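Long-range contacts in folylpolyglutamate synthase (FolC) (PDB 6K8C), which probably adds glutamate to dihydropteroate and, successively, to reduced folates, at the cost of ATP, making dihydrofolate and folylpolyglutamates: residues Q46-H51 / K156-V161; R63-L68 / L248-T253; K75-T80 / D137-E142; E89-N94 / L127-L132. All blocks are in the same frame, centred on the assembly; numbering follows the deposited sequence.

Interaction 1 (Q46-H51 / K156-V161); sequences QAKVIH and KKTLSV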
# COMPACT_ATOMS: atom_id res chain seq x y z
N GLN A 46 -5.96 11.08 20.17
CA GLN A 46 -6.84 10.21 20.94
C GLN A 46 -7.35 9.01 20.15
O GLN A 46 -7.77 8.02 20.76
CB GLN A 46 -8.03 11.00 21.49
CG GLN A 46 -7.64 12.37 22.00
CD GLN A 46 -8.83 13.17 22.48
OE1 GLN A 46 -9.13 14.24 21.96
NE2 GLN A 46 -9.51 12.65 23.50
N ALA A 47 -7.32 9.08 18.82
CA ALA A 47 -7.76 7.96 17.99
C ALA A 47 -7.00 6.69 18.35
O ALA A 47 -5.81 6.72 18.68
CB ALA A 47 -7.55 8.30 16.52
N LYS A 48 -7.70 5.56 18.29
CA LYS A 48 -7.03 4.28 18.45
C LYS A 48 -6.24 3.98 17.18
O LYS A 48 -6.75 4.13 16.07
CB LYS A 48 -8.05 3.18 18.75
CG LYS A 48 -8.71 3.33 20.11
CD LYS A 48 -9.72 2.21 20.37
CE LYS A 48 -10.56 2.48 21.61
NZ LYS A 48 -9.72 2.85 22.79
N VAL A 49 -4.98 3.59 17.35
CA VAL A 49 -4.04 3.48 16.24
C VAL A 49 -3.85 2.02 15.89
O VAL A 49 -3.51 1.21 16.76
CB VAL A 49 -2.69 4.13 16.59
CG1 VAL A 49 -1.62 3.73 15.57
CG2 VAL A 49 -2.84 5.64 16.66
N ILE A 50 -4.05 1.68 14.62
CA ILE A 50 -3.82 0.33 14.12
C ILE A 50 -2.60 0.36 13.21
O ILE A 50 -2.59 1.05 12.19
CB ILE A 50 -5.05 -0.21 13.37
CG1 ILE A 50 -6.25 -0.26 14.31
CG2 ILE A 50 -4.76 -1.60 12.83
CD1 ILE A 50 -7.26 0.82 14.08
N HIS A 51 -1.57 -0.38 13.59
CA HIS A 51 -0.30 -0.39 12.86
C HIS A 51 -0.30 -1.56 11.88
O HIS A 51 -0.30 -2.72 12.29
CB HIS A 51 0.86 -0.50 13.84
CG HIS A 51 2.18 -0.04 13.30
ND1 HIS A 51 3.39 -0.43 13.86
CD2 HIS A 51 2.49 0.78 12.27
CE1 HIS A 51 4.38 0.14 13.18
NE2 HIS A 51 3.86 0.87 12.22
N LYS A 156 1.81 5.52 19.82
CA LYS A 156 1.27 4.46 20.65
C LYS A 156 0.21 3.69 19.87
O LYS A 156 -0.59 4.28 19.14
CB LYS A 156 0.68 5.02 21.95
CG LYS A 156 1.71 5.22 23.06
CD LYS A 156 1.11 5.92 24.26
CE LYS A 156 2.19 6.60 25.10
NZ LYS A 156 1.60 7.41 26.21
N LYS A 157 0.23 2.37 19.99
CA LYS A 157 -0.59 1.52 19.16
C LYS A 157 -1.61 0.77 20.00
O LYS A 157 -1.29 0.26 21.08
CB LYS A 157 0.27 0.53 18.37
CG LYS A 157 1.24 -0.27 19.21
CD LYS A 157 1.98 -1.29 18.35
CE LYS A 157 2.88 -0.60 17.34
NZ LYS A 157 4.28 -0.51 17.83
N THR A 158 -2.84 0.72 19.50
CA THR A 158 -3.85 -0.16 20.06
C THR A 158 -3.69 -1.59 19.54
O THR A 158 -3.87 -2.55 20.29
CB THR A 158 -5.24 0.37 19.72
OG1 THR A 158 -5.33 1.75 20.09
CG2 THR A 158 -6.33 -0.42 20.42
N LEU A 159 -3.34 -1.73 18.27
CA LEU A 159 -3.35 -3.03 17.61
C LEU A 159 -2.35 -2.99 16.47
O LEU A 159 -2.23 -1.98 15.78
CB LEU A 159 -4.75 -3.35 17.08
CG LEU A 159 -4.95 -4.62 16.27
CD1 LEU A 159 -4.87 -5.83 17.18
CD2 LEU A 159 -6.30 -4.55 15.56
N SER A 160 -1.63 -4.10 16.28
CA SER A 160 -0.82 -4.30 15.09
C SER A 160 -1.46 -5.38 14.22
O SER A 160 -2.02 -6.35 14.74
CB SER A 160 0.61 -4.71 15.45
OG SER A 160 1.24 -3.72 16.25
N VAL A 161 -1.41 -5.18 12.91
CA VAL A 161 -1.84 -6.20 11.95
C VAL A 161 -0.63 -6.56 11.11
O VAL A 161 -0.10 -5.71 10.38
CB VAL A 161 -3.00 -5.70 11.07
CG1 VAL A 161 -3.35 -6.76 10.03
CG2 VAL A 161 -4.21 -5.37 11.92
O HOH W 1 3.76 -2.98 15.33
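Strand 48-53 and strand 159-162 run side by side in parallel, and the side chain of His51 shows how a sheet residue can serve its neighbours atom by atom. Its CB lies 4.0 Å from Ser160 OG of the adjacent strand. CG stands anti to the backbone N (chi1 -159°), which carries the ring across to the bent chain of Lys157, whose CE comes obliquely to within 3.5 Å of His51 ND1. Lys157 NZ turns off to the carbonyl of Ala187, so its approach to the imidazole is aliphatic, although the nearby ammonium may disfavour a charged ring. A water 3.0 Å from His51 ND1 also binds Ser160 OG, at 2.8 Å, tying the paired residues together. At the tip, His51 NE2 is hydrogen-bonded to Thr152 OG1, so both ring nitrogens have partners and the ring's rotation is set.

The backbone gives the firmest grip. His51 N reaches Leu159 O at 2.8 Å, nearly straight at 167°, and Val161 N returns to His51 O in the same manner. Toward the start of the strand the pattern loosens: Val49 O takes Thr158 N at 2.9 Å and Leu159 N only weakly, while Thr158 OG1 receives a weak bond from Val49 N. On the other face, Ile50 CG2 rests 3.9 Å from Val161 CG2, the two side chains lying alongside.

In this Mur ligase middle domain, strand 48-53 leads into the P-loop. Strand 138-142 flanks it on its far side, strand 191-194 continues the sheet beyond Leu159 and Ser160, and helix 241-254 lies over Ile50, Leu159 and Val161.

Interaction 2 (R63-L68 / L248-T253); sequences RFLTLL and LKAFET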
# COMPACT_ATOMS: atom_id res chain seq x y z
N ARG A 63 -7.27 -0.88 3.99
CA ARG A 63 -8.43 -0.17 3.47
C ARG A 63 -9.71 -0.93 3.75
O ARG A 63 -10.76 -0.32 4.00
CB ARG A 63 -8.26 0.09 1.97
CG ARG A 63 -9.33 1.01 1.36
CD ARG A 63 -9.35 2.41 2.01
NE ARG A 63 -8.06 3.07 1.86
CZ ARG A 63 -7.66 3.72 0.78
NH1 ARG A 63 -8.47 3.83 -0.27
NH2 ARG A 63 -6.46 4.26 0.75
N PHE A 64 -9.66 -2.27 3.70
CA PHE A 64 -10.82 -3.08 4.08
C PHE A 64 -11.23 -2.80 5.52
O PHE A 64 -12.41 -2.59 5.82
CB PHE A 64 -10.49 -4.58 3.92
CG PHE A 64 -10.86 -5.15 2.59
CD1 PHE A 64 -12.07 -4.84 1.98
CD2 PHE A 64 -10.01 -6.04 1.95
CE1 PHE A 64 -12.41 -5.40 0.75
CE2 PHE A 64 -10.34 -6.60 0.72
CZ PHE A 64 -11.54 -6.28 0.12
N LEU A 65 -10.25 -2.79 6.43
CA LEU A 65 -10.53 -2.45 7.82
C LEU A 65 -11.12 -1.04 7.93
O LEU A 65 -12.10 -0.82 8.65
CB LEU A 65 -9.26 -2.57 8.66
CG LEU A 65 -9.33 -2.15 10.13
CD1 LEU A 65 -10.36 -2.96 10.89
CD2 LEU A 65 -7.97 -2.28 10.79
N THR A 66 -10.52 -0.08 7.22
CA THR A 66 -11.01 1.30 7.21
C THR A 66 -12.47 1.36 6.76
O THR A 66 -13.29 2.08 7.36
CB THR A 66 -10.14 2.16 6.29
OG1 THR A 66 -8.80 2.20 6.79
CG2 THR A 66 -10.68 3.59 6.19
N LEU A 67 -12.82 0.62 5.71
CA LEU A 67 -14.19 0.64 5.20
C LEU A 67 -15.16 0.02 6.21
O LEU A 67 -16.27 0.54 6.40
CB LEU A 67 -14.29 -0.09 3.86
CG LEU A 67 -13.52 0.57 2.71
CD1 LEU A 67 -13.61 -0.27 1.44
CD2 LEU A 67 -14.00 2.01 2.48
N LEU A 68 -14.77 -1.08 6.86
CA LEU A 68 -15.63 -1.69 7.86
C LEU A 68 -15.88 -0.75 9.02
O LEU A 68 -17.02 -0.61 9.50
CB LEU A 68 -15.02 -3.01 8.35
CG LEU A 68 -14.95 -4.16 7.35
CD1 LEU A 68 -13.93 -5.19 7.81
CD2 LEU A 68 -16.32 -4.79 7.15
N LEU A 248 -11.20 -8.38 8.69
CA LEU A 248 -12.39 -8.70 9.48
C LEU A 248 -12.02 -9.10 10.90
O LEU A 248 -12.68 -8.70 11.86
CB LEU A 248 -13.20 -9.80 8.79
CG LEU A 248 -14.61 -10.07 9.30
CD1 LEU A 248 -15.48 -8.83 9.16
CD2 LEU A 248 -15.23 -11.24 8.54
N LYS A 249 -10.96 -9.90 11.04
CA LYS A 249 -10.50 -10.28 12.38
C LYS A 249 -10.04 -9.06 13.17
O LYS A 249 -10.30 -8.96 14.38
CB LYS A 249 -9.36 -11.30 12.28
CG LYS A 249 -8.99 -11.93 13.61
CD LYS A 249 -10.19 -12.64 14.21
CE LYS A 249 -9.79 -13.94 14.88
NZ LYS A 249 -10.98 -14.75 15.25
N ALA A 250 -9.35 -8.13 12.51
CA ALA A 250 -8.99 -6.87 13.16
C ALA A 250 -10.23 -6.11 13.61
O ALA A 250 -10.30 -5.64 14.75
CB ALA A 250 -8.14 -6.01 12.21
N PHE A 251 -11.21 -6.00 12.71
CA PHE A 251 -12.47 -5.33 13.03
C PHE A 251 -13.13 -5.94 14.26
O PHE A 251 -13.52 -5.23 15.19
CB PHE A 251 -13.41 -5.40 11.82
CG PHE A 251 -14.79 -4.86 12.07
CD1 PHE A 251 -15.06 -3.51 11.90
CD2 PHE A 251 -15.82 -5.71 12.46
CE1 PHE A 251 -16.33 -3.01 12.12
CE2 PHE A 251 -17.09 -5.21 12.69
CZ PHE A 251 -17.35 -3.86 12.51
N GLU A 252 -13.26 -7.27 14.27
CA GLU A 252 -13.89 -7.95 15.40
C GLU A 252 -13.07 -7.80 16.68
O GLU A 252 -13.63 -7.78 17.78
CB GLU A 252 -14.09 -9.43 15.06
CG GLU A 252 -14.98 -9.65 13.84
CD GLU A 252 -15.03 -11.10 13.39
OE1 GLU A 252 -14.21 -11.90 13.86
OE2 GLU A 252 -15.90 -11.42 12.55
N THR A 253 -11.74 -7.70 16.55
CA THR A 253 -10.90 -7.54 17.74
C THR A 253 -11.05 -6.14 18.33
O THR A 253 -11.05 -5.97 19.55
CB THR A 253 -9.44 -7.82 17.40
OG1 THR A 253 -9.32 -9.15 16.87
CG2 THR A 253 -8.55 -7.71 18.63
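The ring of Phe251 is the flat group that carries this helix-to-helix contact, and it is met obliquely. Leu68 CB approaches Phe251 CD1 to 3.6 Å, and Leu68 O stands as close to Phe251 CE1, so these two ring carbons lie against Leu68 of helix 58-70. With CG anti to the backbone N (chi1 174°), Phe251 is thrust outward from helix 241-254 toward its partner.

Beside the base of Phe251, leucine methyls complete the interface. Leu65, extended with CG anti to its N, brings CD1 to 3.6 Å from Phe251 N and sets CD2 4.0 Å from Ala250 CB. One turn on, Leu68 CD1 touches Phe251 CB and meets Leu248 CD1 at 4.2 Å, those two side chains crossing at about a right angle. The side chains meet through apolar groups alone, and the polar backbone atoms they touch form no bond across the pair. The segment axes pass 9.2 Å apart at a crossing angle of -42°.

Helix 58-70 follows strand 48-53 through the nucleotide-binding P-loop of this family, and both helices lie on one face of the same sheet: Leu65 rests on Ile50, Ala250 on Leu159 and Val161, and Thr66 on Val76 and His78. Helix 241-254 thereby sits beside the P-loop helix over strands 48-53, 159-162 and 191-194.

Interaction 3 (K75-T80 / D137-E142); sequences KVLHFT and DYLVLE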
# COMPACT_ATOMS: atom_id res chain seq x y z
N LYS A 75 -15.09 7.73 12.45
CA LYS A 75 -14.18 8.56 11.67
C LYS A 75 -12.82 7.89 11.64
O LYS A 75 -12.24 7.59 12.70
CB LYS A 75 -14.09 9.97 12.28
CG LYS A 75 -15.36 10.79 12.09
CD LYS A 75 -15.12 12.26 12.42
CE LYS A 75 -16.14 12.79 13.42
NZ LYS A 75 -15.50 13.66 14.45
N VAL A 76 -12.30 7.64 10.44
CA VAL A 76 -11.07 6.88 10.26
C VAL A 76 -10.19 7.57 9.24
O VAL A 76 -10.67 8.02 8.19
CB VAL A 76 -11.37 5.43 9.81
CG1 VAL A 76 -10.08 4.60 9.78
CG2 VAL A 76 -12.41 4.78 10.70
N LEU A 77 -8.89 7.63 9.52
CA LEU A 77 -7.90 8.02 8.53
C LEU A 77 -7.00 6.83 8.22
O LEU A 77 -6.46 6.20 9.14
CB LEU A 77 -7.04 9.19 9.01
CG LEU A 77 -6.15 9.75 7.90
CD1 LEU A 77 -6.08 11.26 8.01
CD2 LEU A 77 -4.75 9.15 7.90
N HIS A 78 -6.84 6.53 6.94
CA HIS A 78 -5.96 5.47 6.47
C HIS A 78 -4.75 6.10 5.81
O HIS A 78 -4.87 6.76 4.77
CB HIS A 78 -6.69 4.54 5.50
CG HIS A 78 -5.89 3.35 5.08
ND1 HIS A 78 -6.14 2.64 3.93
CD2 HIS A 78 -4.83 2.74 5.68
CE1 HIS A 78 -5.29 1.64 3.83
NE2 HIS A 78 -4.48 1.68 4.88
N PHE A 79 -3.58 5.88 6.40
CA PHE A 79 -2.32 6.45 5.95
C PHE A 79 -1.53 5.37 5.22
O PHE A 79 -1.19 4.36 5.82
CB PHE A 79 -1.54 6.98 7.15
CG PHE A 79 -0.16 7.47 6.83
CD1 PHE A 79 0.04 8.53 5.97
CD2 PHE A 79 0.95 6.89 7.44
CE1 PHE A 79 1.31 8.99 5.70
CE2 PHE A 79 2.22 7.34 7.17
CZ PHE A 79 2.40 8.40 6.30
N THR A 80 -1.24 5.59 3.94
CA THR A 80 -0.55 4.60 3.12
C THR A 80 0.66 5.23 2.43
O THR A 80 0.84 6.45 2.44
CB THR A 80 -1.48 3.99 2.06
OG1 THR A 80 -1.93 5.02 1.18
CG2 THR A 80 -2.67 3.33 2.72
N ASP A 137 -11.80 8.63 15.07
CA ASP A 137 -11.92 7.55 16.05
C ASP A 137 -10.80 6.52 15.89
O ASP A 137 -10.36 5.94 16.88
CB ASP A 137 -13.28 6.87 15.91
CG ASP A 137 -14.43 7.84 16.12
OD1 ASP A 137 -14.56 8.35 17.24
OD2 ASP A 137 -15.19 8.09 15.16
N TYR A 138 -10.35 6.30 14.66
CA TYR A 138 -9.34 5.29 14.38
C TYR A 138 -8.35 5.85 13.37
O TYR A 138 -8.73 6.59 12.46
CB TYR A 138 -9.96 3.99 13.84
CG TYR A 138 -10.80 3.26 14.86
CD1 TYR A 138 -10.23 2.33 15.72
CD2 TYR A 138 -12.16 3.52 14.97
CE1 TYR A 138 -11.00 1.67 16.66
CE2 TYR A 138 -12.93 2.87 15.91
CZ TYR A 138 -12.35 1.94 16.76
OH TYR A 138 -13.12 1.29 17.69
N LEU A 139 -7.08 5.49 13.55
CA LEU A 139 -6.02 5.83 12.61
C LEU A 139 -5.37 4.52 12.17
O LEU A 139 -4.75 3.83 12.98
CB LEU A 139 -5.00 6.77 13.26
CG LEU A 139 -3.73 7.05 12.46
CD1 LEU A 139 -4.09 7.67 11.11
CD2 LEU A 139 -2.79 7.95 13.24
N VAL A 140 -5.57 4.16 10.91
CA VAL A 140 -4.98 2.96 10.32
C VAL A 140 -3.68 3.40 9.66
O VAL A 140 -3.69 4.08 8.63
CB VAL A 140 -5.93 2.27 9.33
CG1 VAL A 140 -5.31 0.96 8.83
CG2 VAL A 140 -7.27 1.98 10.00
N LEU A 141 -2.56 2.99 10.25
CA LEU A 141 -1.24 3.56 9.99
C LEU A 141 -0.36 2.49 9.36
O LEU A 141 0.06 1.55 10.03
CB LEU A 141 -0.63 4.07 11.30
CG LEU A 141 0.46 5.14 11.32
CD1 LEU A 141 -0.09 6.48 10.87
CD2 LEU A 141 1.03 5.23 12.72
N GLU A 142 -0.09 2.64 8.07
CA GLU A 142 0.77 1.70 7.36
C GLU A 142 2.23 2.04 7.60
O GLU A 142 2.64 3.20 7.45
CB GLU A 142 0.46 1.74 5.86
CG GLU A 142 1.17 0.71 5.03
CD GLU A 142 0.85 0.86 3.56
OE1 GLU A 142 1.74 1.29 2.80
OE2 GLU A 142 -0.30 0.58 3.17
O HOH W 2 -2.31 -0.18 4.77
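Leu77 and Leu139 lie side by side at the middle of this strand pair, their CD2 and CD1 methyls 3.6 Å apart. On the same face Phe79 and Leu141 repeat the arrangement, Phe79 CD2 touching Leu141 CD1 at 3.6 Å. The in-step register puts both pairs on the face where helix 121-132 packs on Leu77 and Phe79. The other face carries Val76 and Val140, whose CG1 and CG2 meet at 3.8 Å, and beside them His78, with Val140 CG1 3.6 Å from its CD2. Val140 O lies in the ring plane at the His78 edge, and Thr80 CG2 sits over one face.

Around this core the backbones of strands 76-79 and 138-142 are joined as parallel strands, in step from Val76–Tyr138 to Phe79–Leu141; the straightest link runs from Phe79 N to Val140 O, 2.9 Å and 174°. At one end Asp137 OD2 uses its anti lone pair to accept Lys75 N at 2.7 Å. Lys75 O is gripped in return by two amides, Tyr138 N and, at 2.6 Å from above the carbonyl plane, Asp137 N. At the opposite end a water donates to Glu142 OE2, 2.7 Å away, and also binds His78 NE2.

His78 ND1 is hydrogen-bonded to Arg63 NE and Glu142 OE1 to Ser81 N. A guanidinium on one side and a water-linked carboxylate on the other would pull the imidazole's ionisation in opposite directions, while holding the ring fixed at the point where the strand pair meets the P-loop helix.

Interaction 4 (E89-N94 / L127-L132); sequences ERFFLN and LLAVML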
# COMPACT_ATOMS: atom_id res chain seq x y z
N GLU A 89 -3.00 10.99 -2.13
CA GLU A 89 -3.49 9.60 -2.03
C GLU A 89 -3.12 8.96 -0.70
O GLU A 89 -3.80 8.03 -0.25
CB GLU A 89 -2.90 8.75 -3.15
CG GLU A 89 -3.37 9.08 -4.54
CD GLU A 89 -2.50 8.43 -5.59
OE1 GLU A 89 -1.89 7.36 -5.31
OE2 GLU A 89 -2.42 8.99 -6.70
N ARG A 90 -2.04 9.42 -0.08
CA ARG A 90 -1.54 8.83 1.15
C ARG A 90 -2.48 9.01 2.33
O ARG A 90 -2.26 8.38 3.37
CB ARG A 90 -0.16 9.42 1.47
CG ARG A 90 0.93 9.01 0.47
CD ARG A 90 2.14 9.93 0.56
NE ARG A 90 3.12 9.63 -0.48
CZ ARG A 90 4.26 8.97 -0.26
NH1 ARG A 90 4.56 8.56 0.96
NH2 ARG A 90 5.09 8.74 -1.27
N PHE A 91 -3.51 9.84 2.20
CA PHE A 91 -4.40 10.17 3.31
C PHE A 91 -5.85 9.94 2.88
O PHE A 91 -6.44 10.79 2.20
CB PHE A 91 -4.18 11.61 3.78
CG PHE A 91 -2.73 12.00 3.86
CD1 PHE A 91 -1.99 11.76 5.01
CD2 PHE A 91 -2.10 12.63 2.79
CE1 PHE A 91 -0.65 12.13 5.10
CE2 PHE A 91 -0.76 12.99 2.86
CZ PHE A 91 -0.04 12.75 4.02
N PHE A 92 -6.40 8.79 3.26
CA PHE A 92 -7.80 8.45 3.02
C PHE A 92 -8.56 8.80 4.29
O PHE A 92 -8.42 8.12 5.31
CB PHE A 92 -7.94 6.97 2.67
CG PHE A 92 -9.30 6.58 2.17
CD1 PHE A 92 -9.66 6.80 0.85
CD2 PHE A 92 -10.22 5.96 3.01
CE1 PHE A 92 -10.90 6.42 0.37
CE2 PHE A 92 -11.47 5.58 2.54
CZ PHE A 92 -11.81 5.81 1.22
N LEU A 93 -9.34 9.88 4.24
CA LEU A 93 -9.92 10.48 5.44
C LEU A 93 -11.44 10.47 5.34
O LEU A 93 -12.01 11.08 4.43
CB LEU A 93 -9.40 11.92 5.63
CG LEU A 93 -10.10 12.77 6.69
CD1 LEU A 93 -9.90 12.18 8.08
CD2 LEU A 93 -9.60 14.20 6.63
N ASN A 94 -12.08 9.79 6.28
CA ASN A 94 -13.54 9.76 6.40
C ASN A 94 -14.19 9.40 5.06
O ASN A 94 -15.13 10.06 4.60
CB ASN A 94 -14.07 11.08 6.94
CG ASN A 94 -13.52 11.41 8.32
OD1 ASN A 94 -13.20 10.51 9.10
ND2 ASN A 94 -13.39 12.70 8.62
N LEU A 127 3.56 13.04 10.26
CA LEU A 127 2.99 14.11 11.06
C LEU A 127 1.73 14.67 10.41
O LEU A 127 0.77 15.01 11.11
CB LEU A 127 4.01 15.23 11.29
CG LEU A 127 5.24 14.92 12.14
CD1 LEU A 127 6.04 16.20 12.38
CD2 LEU A 127 4.86 14.27 13.47
N LEU A 128 1.74 14.80 9.08
CA LEU A 128 0.54 15.26 8.39
C LEU A 128 -0.63 14.31 8.64
O LEU A 128 -1.77 14.76 8.84
CB LEU A 128 0.82 15.39 6.89
CG LEU A 128 1.66 16.59 6.43
CD1 LEU A 128 2.03 16.43 4.97
CD2 LEU A 128 0.92 17.89 6.68
N ALA A 129 -0.37 13.00 8.64
CA ALA A 129 -1.44 12.04 8.92
C ALA A 129 -2.00 12.24 10.32
O ALA A 129 -3.22 12.23 10.51
CB ALA A 129 -0.92 10.61 8.74
N VAL A 130 -1.12 12.42 11.31
CA VAL A 130 -1.59 12.62 12.68
C VAL A 130 -2.39 13.91 12.79
O VAL A 130 -3.41 13.96 13.48
CB VAL A 130 -0.41 12.60 13.66
CG1 VAL A 130 -0.90 12.81 15.10
CG2 VAL A 130 0.37 11.31 13.53
N MET A 131 -1.93 14.97 12.12
CA MET A 131 -2.67 16.23 12.14
C MET A 131 -4.05 16.06 11.52
O MET A 131 -5.06 16.53 12.06
CB MET A 131 -1.89 17.32 11.39
CG MET A 131 -0.78 17.97 12.19
SD MET A 131 -1.39 18.97 13.57
CE MET A 131 -2.28 20.24 12.68
N LEU A 132 -4.12 15.36 10.38
CA LEU A 132 -5.39 15.15 9.71
C LEU A 132 -6.33 14.27 10.50
O LEU A 132 -7.55 14.36 10.31
CB LEU A 132 -5.15 14.55 8.33
CG LEU A 132 -4.47 15.46 7.31
CD1 LEU A 132 -4.08 14.67 6.07
CD2 LEU A 132 -5.37 16.62 6.96
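This is an apolar helix-on-sheet contact, in which helix 121-132 packs against strand 91-93 near one border of the large sheet. The strand and helix segments run nearly parallel, 8° apart in direction, with their axes 9.8 Å from each other, a separation filled chiefly by one phenylalanine.

Phe91 swings CG beside its backbone N (chi1 -43°), and its ring spans nearly a full turn of the helix. At the near end, Leu132 CD1 touches Phe91 CG at 3.7 Å, its side chain crossing that of Phe91 at about a right angle. On the side facing the helix, Phe91 CE1 lies 3.7 Å from the backbone N of Ala129, and Ala129 CB sits at the ring edge, in its plane. The tip, Phe91 CZ, reaches Leu128 CB at 4.0 Å. Arg90 CB lies above one face of the ring, offset toward the rim, and the ring of Phe87 also meets it, so Phe91 is held between the helix and residues preceding its strand. Two residues on, Leu93 stretches CG anti to its N and sets CD1 3.9 Å from Leu132 O, in the helix's last turn.

The alternation of the strand sorts its side chains: Phe91 and Leu93 face helix 121-132, whereas Phe92 points to the other side, where it makes a cation-pi contact with Arg63 of helix 58-70. Strand 76-79 adds Leu77 and Phe79 to the same apolar layer against Leu132 and Ala129. Helices on both faces of a largely parallel sheet make the three-layer alpha/beta/alpha sandwich typical of P-loop NTPases, here as the Mur ligase middle domain.

All four contacts are buried in one sandwich, with a few exposed ends such as Lys48 and Lys75 at its border. Interactions 1 and 3 are its middle layer and live on backbone hydrogen bonds; they adjoin through Ile50, whose N and O probably bond to Leu139 O and Leu141 N. Interactions 2 and 4 rely on apolar side chains: interaction 2 lies within the helix layer on the Ile50 and His78 face, while interaction 4 joins the sheet to helix 121-132 on the Leu77 face. Polar side-chain chemistry gathers toward the strand ends, and segment 63-68 of interaction 2 also touches the strands of interactions 3 and 4.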